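Local coordinates for protein quinoline 2-oxidoreductase large subunit (PDB 1T3Q) that probably hydroxylates quinoline at carbon 2 as the molybdenum-bearing subunit of a xanthine dehydrogenase family enzyme, holding a molybdopterin cytosine dinucleotide cofactor, at residues L43-L48 against V118-S123; E5-K10 against A560-R565; S396-R401 against L432-V437. All blocks are in the same frame, centred on the assembly; numbering follows the deposited sequence.

Contact 1: L43-L48 against V118-S123; sequences LHVASL and VVVASS
His-44 and Ala-121 satisfy one another along the backbone: His-44 N gives to Ala-121 O at 2.8 Å (N-H...O angle 164°), and Ala-121 N returns a bond of 2.7 Å to His-44 O. Ala-46 N reaches Val-119 O (2.8 Å) and Val-119 N reaches Ala-46 O (2.9 Å), so two hydrogen-bonded antiparallel pairs flank the non-hydrogen-bonded pair of Val-45 and Val-120. Three of the carbonyls also receive a CA-H...O contact: Val-119 O from Val-45 CA at 3.0 Å, His-44 O from Val-120 CA and Ala-46 O from Val-118 CA. Strand 43-49 is bonded on its other edge too, Leu-43 and Val-45 to backbone of Pro-278 and Arg-280. Leu-43 CB meets Val-120 CG1 at 3.5 Å, and Val-45 CG2, anti to the backbone N, rests on Val-118 CB; Leu-43, Val-45 and Val-120 touch helix 263-275. Ala-46, Val-119 and Ala-121, on the face opposite Val-45, pack on helix 124-131. Ala-121 O lies at the edge of the His-44 ring, and Ser-123 OG caps the next helix through Ile-126 N. Helix-flanked strands bonded on both edges typify a mixed alpha/beta sheet; these two, of the hammerhead family region, join a larger one continued by strand 279-282.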
loop_
_atom_site.group_PDB
_atom_site.type_symbol
_atom_site.label_atom_id
_atom_site.label_comp_id
_atom_site.label_asym_id
_atom_site.label_seq_id
_atom_site.Cartn_x
_atom_site.Cartn_y
_atom_site.Cartn_z
ATOM N N LEU B 43 -3.187 15.508 -3.370
ATOM C CA LEU B 43 -3.549 16.739 -4.075
ATOM C C LEU B 43 -3.780 16.437 -5.555
ATOM O O LEU B 43 -3.411 15.361 -6.046
ATOM C CB LEU B 43 -2.449 17.798 -3.909
ATOM C CG LEU B 43 -2.278 18.344 -2.490
ATOM C CD1 LEU B 43 -1.024 19.202 -2.412
ATOM C CD2 LEU B 43 -3.517 19.150 -2.102
ATOM N N HIS B 44 -4.372 17.391 -6.268
ATOM C CA HIS B 44 -4.709 17.207 -7.672
ATOM C C HIS B 44 -4.116 18.233 -8.623
ATOM O O HIS B 44 -4.080 19.428 -8.325
ATOM C CB HIS B 44 -6.228 17.217 -7.814
ATOM C CG HIS B 44 -6.911 16.233 -6.919
ATOM N ND1 HIS B 44 -7.412 15.034 -7.378
ATOM C CD2 HIS B 44 -7.125 16.245 -5.582
ATOM C CE1 HIS B 44 -7.905 14.349 -6.362
ATOM N NE2 HIS B 44 -7.742 15.061 -5.261
ATOM N N VAL B 45 -3.667 17.764 -9.781
ATOM C CA VAL B 45 -3.085 18.671 -10.760
ATOM C C VAL B 45 -4.007 18.865 -11.960
ATOM O O VAL B 45 -4.715 17.941 -12.373
ATOM C CB VAL B 45 -1.701 18.160 -11.252
ATOM C CG1 VAL B 45 -1.859 16.873 -12.037
ATOM C CG2 VAL B 45 -1.018 19.227 -12.109
ATOM N N ALA B 46 -4.019 20.088 -12.487
ATOM C CA ALA B 46 -4.799 20.438 -13.671
ATOM C C ALA B 46 -3.823 21.193 -14.558
ATOM O O ALA B 46 -2.864 21.782 -14.056
ATOM C CB ALA B 46 -5.971 21.325 -13.314
ATOM N N SER B 47 -4.065 21.192 -15.862
ATOM C CA SER B 47 -3.156 21.863 -16.780
ATOM C C SER B 47 -3.782 22.924 -17.673
ATOM O O SER B 47 -4.947 22.827 -18.067
ATOM C CB SER B 47 -2.475 20.825 -17.681
ATOM O OG SER B 47 -1.769 19.861 -16.918
ATOM N N LEU B 48 -2.995 23.951 -17.972
ATOM C CA LEU B 48 -3.416 24.998 -18.891
ATOM C C LEU B 48 -2.570 24.672 -20.116
ATOM O O LEU B 48 -1.352 24.502 -20.005
ATOM C CB LEU B 48 -3.057 26.393 -18.373
ATOM C CG LEU B 48 -3.293 27.511 -19.398
ATOM C CD1 LEU B 48 -4.763 27.534 -19.817
ATOM C CD2 LEU B 48 -2.886 28.857 -18.803
ATOM N N VAL B 118 0.845 24.393 -14.842
ATOM C CA VAL B 118 0.161 23.366 -14.070
ATOM C C VAL B 118 -0.257 23.929 -12.719
ATOM O O VAL B 118 0.431 24.772 -12.132
ATOM C CB VAL B 118 1.039 22.111 -13.839
ATOM C CG1 VAL B 118 1.237 21.375 -15.153
ATOM C CG2 VAL B 118 2.380 22.504 -13.232
ATOM N N VAL B 119 -1.401 23.463 -12.237
ATOM C CA VAL B 119 -1.923 23.899 -10.957
ATOM C C VAL B 119 -2.190 22.681 -10.084
ATOM O O VAL B 119 -2.761 21.691 -10.545
ATOM C CB VAL B 119 -3.258 24.663 -11.122
ATOM C CG1 VAL B 119 -3.822 25.026 -9.752
ATOM C CG2 VAL B 119 -3.053 25.921 -11.980
ATOM N N VAL B 120 -1.750 22.745 -8.835
ATOM C CA VAL B 120 -2.004 21.667 -7.890
ATOM C C VAL B 120 -2.953 22.250 -6.846
ATOM O O VAL B 120 -2.680 23.305 -6.262
ATOM C CB VAL B 120 -0.710 21.184 -7.215
ATOM C CG1 VAL B 120 -1.036 20.158 -6.140
ATOM C CG2 VAL B 120 0.212 20.557 -8.261
ATOM N N ALA B 121 -4.076 21.577 -6.619
ATOM C CA ALA B 121 -5.057 22.065 -5.658
ATOM C C ALA B 121 -5.730 20.926 -4.888
ATOM O O ALA B 121 -5.475 19.751 -5.144
ATOM C CB ALA B 121 -6.108 22.911 -6.380
ATOM N N SER B 122 -6.595 21.296 -3.947
ATOM C CA SER B 122 -7.301 20.336 -3.100
ATOM C C SER B 122 -8.209 19.380 -3.863
ATOM O O SER B 122 -8.527 18.296 -3.373
ATOM C CB SER B 122 -8.122 21.088 -2.050
ATOM O OG SER B 122 -9.048 21.947 -2.684
ATOM N N SER B 123 -8.635 19.783 -5.055
ATOM C CA SER B 123 -9.488 18.941 -5.887
ATOM C C SER B 123 -9.199 19.256 -7.341
ATOM O O SER B 123 -8.668 20.323 -7.655
ATOM C CB SER B 123 -10.971 19.204 -5.603
ATOM O OG SER B 123 -11.409 20.383 -6.257
#

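Contact 2: E5-K10 against A560-R565; sequences EVVALK and AASIVR
Arg-565 reaches from helix 549-576 to the backbone of Ala-8 in the N-terminal segment, and this grip is the chief polar element of the contact. Its two terminal nitrogens converge on one atom: NH1 lies 2.9 Å and NH2 3.0 Å from Ala-8 O. The oxygen sits in the guanidinium plane, so the group meets the carbonyl by its end and edge. Both bonds are somewhat bent, with N-H...O angles of 148° and 143°, as expected when two donors share a single acceptor. The side chain leaves the helix extended and then bends at chi3 (70°), which turns NE aside from the line of the chain. NH2 has a further acceptor in Val-521 O, so the guanidinium links residues 5-10 to helix 510-522 too. An alanine here, lacking the guanidinium, would probably leave Ala-8 O and Val-521 O without this mate and the N-terminal segment less firmly tied to the helix.

Water supplies the second polar link. One molecule donates to Glu-5 OE1 at 2.6 Å and is also hydrogen-bonded to Ser-562 OG at 2.6 Å, bridging two side-chain oxygens that stand 4.3 Å apart. The other carboxylate oxygen of Glu-5, OE2, forms a salt bridge with Arg-559 on the same helix.

Apolar contact is slight by comparison. Val-7 CG1 touches Ser-562 CB at 3.5 Å, one methyl against one methylene, while Val-7 and Leu-9 also rest on Pro-735.

The chemistry is that of an irregular chain docked on a helix flank: a cationic side chain serves a backbone carbonyl, a carboxylate is held by water and arginine, and directional polar bonds, rather than extensive apolar packing, define how the segment sits on the helix.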
loop_
_atom_site.group_PDB
_atom_site.type_symbol
_atom_site.label_atom_id
_atom_site.label_comp_id
_atom_site.label_asym_id
_atom_site.label_seq_id
_atom_site.Cartn_x
_atom_site.Cartn_y
_atom_site.Cartn_z
ATOM N N GLU B 5 19.513 -18.515 -23.831
ATOM C CA GLU B 5 19.050 -19.834 -23.415
ATOM C C GLU B 5 17.563 -20.098 -23.613
ATOM O O GLU B 5 16.717 -19.280 -23.248
ATOM C CB GLU B 5 19.397 -20.080 -21.941
ATOM C CG GLU B 5 19.127 -21.513 -21.499
ATOM C CD GLU B 5 19.245 -21.717 -19.999
ATOM O OE1 GLU B 5 19.309 -22.891 -19.574
ATOM O OE2 GLU B 5 19.261 -20.717 -19.243
ATOM N N VAL B 6 17.258 -21.263 -24.182
ATOM C CA VAL B 6 15.882 -21.685 -24.414
ATOM C C VAL B 6 15.674 -22.914 -23.540
ATOM O O VAL B 6 16.093 -24.011 -23.897
ATOM C CB VAL B 6 15.651 -22.079 -25.891
ATOM C CG1 VAL B 6 14.197 -22.490 -26.105
ATOM C CG2 VAL B 6 16.026 -20.922 -26.798
ATOM N N VAL B 7 15.040 -22.732 -22.388
ATOM C CA VAL B 7 14.821 -23.847 -21.480
ATOM C C VAL B 7 13.827 -24.841 -22.052
ATOM O O VAL B 7 12.952 -24.481 -22.839
ATOM C CB VAL B 7 14.321 -23.357 -20.107
ATOM C CG1 VAL B 7 15.330 -22.371 -19.518
ATOM C CG2 VAL B 7 12.957 -22.708 -20.249
ATOM N N ALA B 8 13.975 -26.099 -21.655
ATOM C CA ALA B 8 13.096 -27.154 -22.131
ATOM C C ALA B 8 11.921 -27.317 -21.180
ATOM O O ALA B 8 12.071 -27.164 -19.971
ATOM C CB ALA B 8 13.864 -28.459 -22.236
ATOM N N LEU B 9 10.753 -27.628 -21.734
ATOM C CA LEU B 9 9.561 -27.821 -20.922
ATOM C C LEU B 9 8.580 -28.750 -21.614
ATOM O O LEU B 9 8.576 -28.870 -22.837
ATOM C CB LEU B 9 8.879 -26.469 -20.643
ATOM C CG LEU B 9 8.340 -25.641 -21.821
ATOM C CD1 LEU B 9 6.995 -26.191 -22.284
ATOM C CD2 LEU B 9 8.167 -24.186 -21.391
ATOM N N LYS B 10 7.757 -29.423 -20.822
ATOM C CA LYS B 10 6.742 -30.298 -21.381
ATOM C C LYS B 10 5.433 -29.532 -21.261
ATOM O O LYS B 10 5.042 -29.129 -20.164
ATOM C CB LYS B 10 6.645 -31.613 -20.601
ATOM C CG LYS B 10 5.584 -32.545 -21.168
ATOM C CD LYS B 10 5.562 -33.895 -20.481
ATOM C CE LYS B 10 4.551 -34.810 -21.163
ATOM N NZ LYS B 10 4.510 -36.167 -20.549
ATOM N N ALA B 560 14.781 -18.424 -15.292
ATOM C CA ALA B 560 14.765 -18.339 -13.841
ATOM C C ALA B 560 14.226 -19.626 -13.219
ATOM O O ALA B 560 14.793 -20.144 -12.255
ATOM C CB ALA B 560 13.936 -17.144 -13.391
ATOM N N ALA B 561 13.136 -20.139 -13.776
ATOM C CA ALA B 561 12.534 -21.368 -13.263
ATOM C C ALA B 561 13.483 -22.550 -13.445
ATOM O O ALA B 561 13.533 -23.449 -12.607
ATOM C CB ALA B 561 11.217 -21.641 -13.976
ATOM N N SER B 562 14.242 -22.537 -14.535
ATOM C CA SER B 562 15.186 -23.616 -14.816
ATOM C C SER B 562 16.271 -23.696 -13.749
ATOM O O SER B 562 16.651 -24.784 -13.321
ATOM C CB SER B 562 15.832 -23.415 -16.190
ATOM O OG SER B 562 16.803 -24.418 -16.440
ATOM N N ILE B 563 16.766 -22.540 -13.318
ATOM C CA ILE B 563 17.808 -22.510 -12.303
ATOM C C ILE B 563 17.366 -23.218 -11.032
ATOM O O ILE B 563 18.095 -24.056 -10.495
ATOM C CB ILE B 563 18.214 -21.068 -11.951
ATOM C CG1 ILE B 563 18.838 -20.396 -13.179
ATOM C CG2 ILE B 563 19.189 -21.070 -10.775
ATOM C CD1 ILE B 563 19.085 -18.924 -12.999
ATOM N N VAL B 564 16.175 -22.889 -10.540
ATOM C CA VAL B 564 15.705 -23.527 -9.323
ATOM C C VAL B 564 15.251 -24.961 -9.594
ATOM O O VAL B 564 15.382 -25.829 -8.731
ATOM C CB VAL B 564 14.582 -22.699 -8.652
ATOM C CG1 VAL B 564 15.151 -21.362 -8.204
ATOM C CG2 VAL B 564 13.423 -22.484 -9.610
ATOM N N ARG B 565 14.738 -25.213 -10.793
ATOM C CA ARG B 565 14.311 -26.562 -11.161
ATOM C C ARG B 565 15.518 -27.498 -11.082
ATOM O O ARG B 565 15.428 -28.597 -10.540
ATOM C CB ARG B 565 13.737 -26.589 -12.583
ATOM C CG ARG B 565 13.339 -27.995 -13.065
ATOM C CD ARG B 565 12.585 -27.963 -14.397
ATOM N NE ARG B 565 13.442 -27.593 -15.520
ATOM C CZ ARG B 565 13.031 -27.504 -16.780
ATOM N NH1 ARG B 565 13.886 -27.163 -17.738
ATOM N NH2 ARG B 565 11.764 -27.749 -17.086
HETATM O O HOH W 1 17.985 -24.984 -18.722
#

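Contact 3: S396-R401 against L432-V437; sequences SPFEIR and LLEEMV
Phe-398 and Glu-434 are brought together by two first torsions. In Phe-398, chi1 (-55°) sets CG beside the backbone N, anti to the carbonyl carbon, and the ring meets helix 426-437; in Glu-434, CG stands anti to the backbone N (chi1 179°), and the chain continues extended beyond CG, crossing the ring obliquely over one face. The motif is a nearly antiparallel helix pair, helix 397-402 against helix 426-437, whose short segments have axes 10.8 Å apart. One aromatic side chain spans this generous separation.

The central interaction is CH-pi: Glu-434 CB lies over the middle of the Phe-398 ring, 3.7 Å from its centroid. The CA of Glu-434 covers the same face, with Phe-398 CE2 and CZ its nearest ring atoms. Glu-434 OE2 comes to 3.6 Å from Phe-398 CD1, above the plane on the same side as Glu-434 CB and beyond the rim, and the carboxylate plane is turned 32° from that of the ring. Leu-433 CG approaches Phe-398 CE2 at 4.2 Å, and Val-437 CG2 approaches CZ. Val-460 of strand 454-467 also touches Phe-398, placing the pair against the sheet on which Leu-433 and Val-437 pack.

Glu-434 thus has an aliphatic part laid over the phenyl face and a charged end turned to polar partners. OE1 makes a salt bridge to Arg-402, which probably helps offset the charge, though Arg-402 also pairs with Glu-399. OE2 takes a hydrogen from a water that also bonds to Ser-396 OG. Ser-396 is the N-cap residue of helix 397-402, and its OG accepts from Glu-399 N at 2.9 Å and, weakly, from Phe-398 N. The bridging water sits 2.6 Å from Glu-434 OE2 and 2.8 Å from Ser-396 OG.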
loop_
_atom_site.group_PDB
_atom_site.type_symbol
_atom_site.label_atom_id
_atom_site.label_comp_id
_atom_site.label_asym_id
_atom_site.label_seq_id
_atom_site.Cartn_x
_atom_site.Cartn_y
_atom_site.Cartn_z
ATOM N N SER B 396 -6.536 -14.630 -59.130
ATOM C CA SER B 396 -7.228 -14.415 -57.869
ATOM C C SER B 396 -6.192 -13.792 -56.944
ATOM O O SER B 396 -4.988 -13.969 -57.145
ATOM C CB SER B 396 -7.703 -15.737 -57.271
ATOM O OG SER B 396 -6.668 -16.354 -56.526
ATOM N N PRO B 397 -6.640 -13.044 -55.928
ATOM C CA PRO B 397 -5.683 -12.424 -55.005
ATOM C C PRO B 397 -4.861 -13.473 -54.258
ATOM O O PRO B 397 -3.752 -13.200 -53.803
ATOM C CB PRO B 397 -6.579 -11.599 -54.076
ATOM C CG PRO B 397 -7.893 -12.341 -54.114
ATOM C CD PRO B 397 -8.026 -12.684 -55.577
ATOM N N PHE B 398 -5.411 -14.676 -54.129
ATOM C CA PHE B 398 -4.702 -15.742 -53.445
ATOM C C PHE B 398 -3.612 -16.320 -54.341
ATOM O O PHE B 398 -2.511 -16.611 -53.881
ATOM C CB PHE B 398 -5.670 -16.855 -53.029
ATOM C CG PHE B 398 -6.812 -16.371 -52.195
ATOM C CD1 PHE B 398 -8.042 -16.076 -52.777
ATOM C CD2 PHE B 398 -6.651 -16.167 -50.830
ATOM C CE1 PHE B 398 -9.099 -15.578 -52.008
ATOM C CE2 PHE B 398 -7.701 -15.670 -50.052
ATOM C CZ PHE B 398 -8.925 -15.376 -50.647
ATOM N N GLU B 399 -3.923 -16.468 -55.624
ATOM C CA GLU B 399 -2.978 -17.033 -56.584
ATOM C C GLU B 399 -1.756 -16.146 -56.822
ATOM O O GLU B 399 -0.633 -16.644 -56.879
ATOM C CB GLU B 399 -3.690 -17.315 -57.914
ATOM C CG GLU B 399 -2.806 -17.905 -59.024
ATOM C CD GLU B 399 -2.082 -19.177 -58.611
ATOM O OE1 GLU B 399 -2.663 -19.989 -57.861
ATOM O OE2 GLU B 399 -0.929 -19.375 -59.050
ATOM N N ILE B 400 -1.956 -14.839 -56.964
ATOM C CA ILE B 400 -0.806 -13.972 -57.197
ATOM C C ILE B 400 0.143 -14.008 -55.998
ATOM O O ILE B 400 1.360 -13.858 -56.156
ATOM C CB ILE B 400 -1.223 -12.516 -57.504
ATOM C CG1 ILE B 400 -0.019 -11.756 -58.077
ATOM C CG2 ILE B 400 -1.738 -11.825 -56.242
ATOM C CD1 ILE B 400 -0.371 -10.420 -58.701
ATOM N N ARG B 401 -0.403 -14.222 -54.804
ATOM C CA ARG B 401 0.426 -14.298 -53.610
ATOM C C ARG B 401 1.209 -15.613 -53.561
ATOM O O ARG B 401 2.368 -15.627 -53.156
ATOM C CB ARG B 401 -0.431 -14.109 -52.350
ATOM C CG ARG B 401 -0.869 -12.657 -52.155
ATOM C CD ARG B 401 -1.813 -12.487 -50.973
ATOM N NE ARG B 401 -2.087 -11.079 -50.669
ATOM C CZ ARG B 401 -2.891 -10.286 -51.369
ATOM N NH1 ARG B 401 -3.527 -10.744 -52.440
ATOM N NH2 ARG B 401 -3.071 -9.024 -50.985
ATOM N N LEU B 432 -5.456 -21.699 -46.645
ATOM C CA LEU B 432 -6.475 -21.838 -45.606
ATOM C C LEU B 432 -7.452 -20.662 -45.672
ATOM O O LEU B 432 -8.667 -20.834 -45.555
ATOM C CB LEU B 432 -5.819 -21.871 -44.224
ATOM C CG LEU B 432 -6.489 -22.692 -43.114
ATOM C CD1 LEU B 432 -5.992 -22.184 -41.774
ATOM C CD2 LEU B 432 -8.000 -22.593 -43.186
ATOM N N LEU B 433 -6.904 -19.467 -45.855
ATOM C CA LEU B 433 -7.710 -18.259 -45.940
ATOM C C LEU B 433 -8.690 -18.369 -47.111
ATOM O O LEU B 433 -9.867 -18.035 -46.977
ATOM C CB LEU B 433 -6.793 -17.041 -46.110
ATOM C CG LEU B 433 -7.380 -15.645 -45.892
ATOM C CD1 LEU B 433 -8.020 -15.555 -44.515
ATOM C CD2 LEU B 433 -6.266 -14.606 -46.026
ATOM N N GLU B 434 -8.213 -18.850 -48.256
ATOM C CA GLU B 434 -9.090 -18.995 -49.408
ATOM C C GLU B 434 -10.231 -19.967 -49.095
ATOM O O GLU B 434 -11.376 -19.712 -49.454
ATOM C CB GLU B 434 -8.310 -19.479 -50.632
ATOM C CG GLU B 434 -9.186 -19.665 -51.866
ATOM C CD GLU B 434 -8.386 -19.914 -53.129
ATOM O OE1 GLU B 434 -7.433 -20.717 -53.081
ATOM O OE2 GLU B 434 -8.718 -19.314 -54.174
ATOM N N GLU B 435 -9.916 -21.072 -48.425
ATOM C CA GLU B 435 -10.934 -22.059 -48.055
ATOM C C GLU B 435 -11.996 -21.408 -47.167
ATOM O O GLU B 435 -13.195 -21.624 -47.342
ATOM C CB GLU B 435 -10.297 -23.227 -47.293
ATOM N N MET B 436 -11.545 -20.620 -46.201
ATOM C CA MET B 436 -12.459 -19.943 -45.290
ATOM C C MET B 436 -13.384 -18.995 -46.039
ATOM O O MET B 436 -14.589 -18.958 -45.793
ATOM C CB MET B 436 -11.666 -19.166 -44.240
ATOM C CG MET B 436 -10.847 -20.046 -43.323
ATOM S SD MET B 436 -9.871 -19.094 -42.142
ATOM C CE MET B 436 -11.150 -18.532 -40.996
ATOM N N VAL B 437 -12.810 -18.234 -46.966
ATOM C CA VAL B 437 -13.559 -17.262 -47.748
ATOM C C VAL B 437 -14.518 -17.876 -48.757
ATOM O O VAL B 437 -15.655 -17.422 -48.886
ATOM C CB VAL B 437 -12.595 -16.309 -48.493
ATOM C CG1 VAL B 437 -13.359 -15.463 -49.506
ATOM C CG2 VAL B 437 -11.889 -15.415 -47.493
HETATM O O HOH W 2 -6.873 -19.080 -56.013
#

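The three contacts share no secondary-structure element and lie far apart, with centres about 40 to 56 Å from one another and contacts 1 and 3 on opposite sides of the chain's centre. Contacts 1 and 3 are largely buried, whereas contact 2 is only partly so. The chemistry differs with place in the fold: inside a sheet, contact 1 relies on backbone bonds and buries 468 Å²; between helices, contact 3 relies on a ring and buries 192 Å²; where the N-terminal segment meets a helix, contact 2 depends on arginine and buries 163 Å². Contacts 2 and 3 each add a water-mediated carboxylate–serine link, and contact 2 bridges the longest sequence separation.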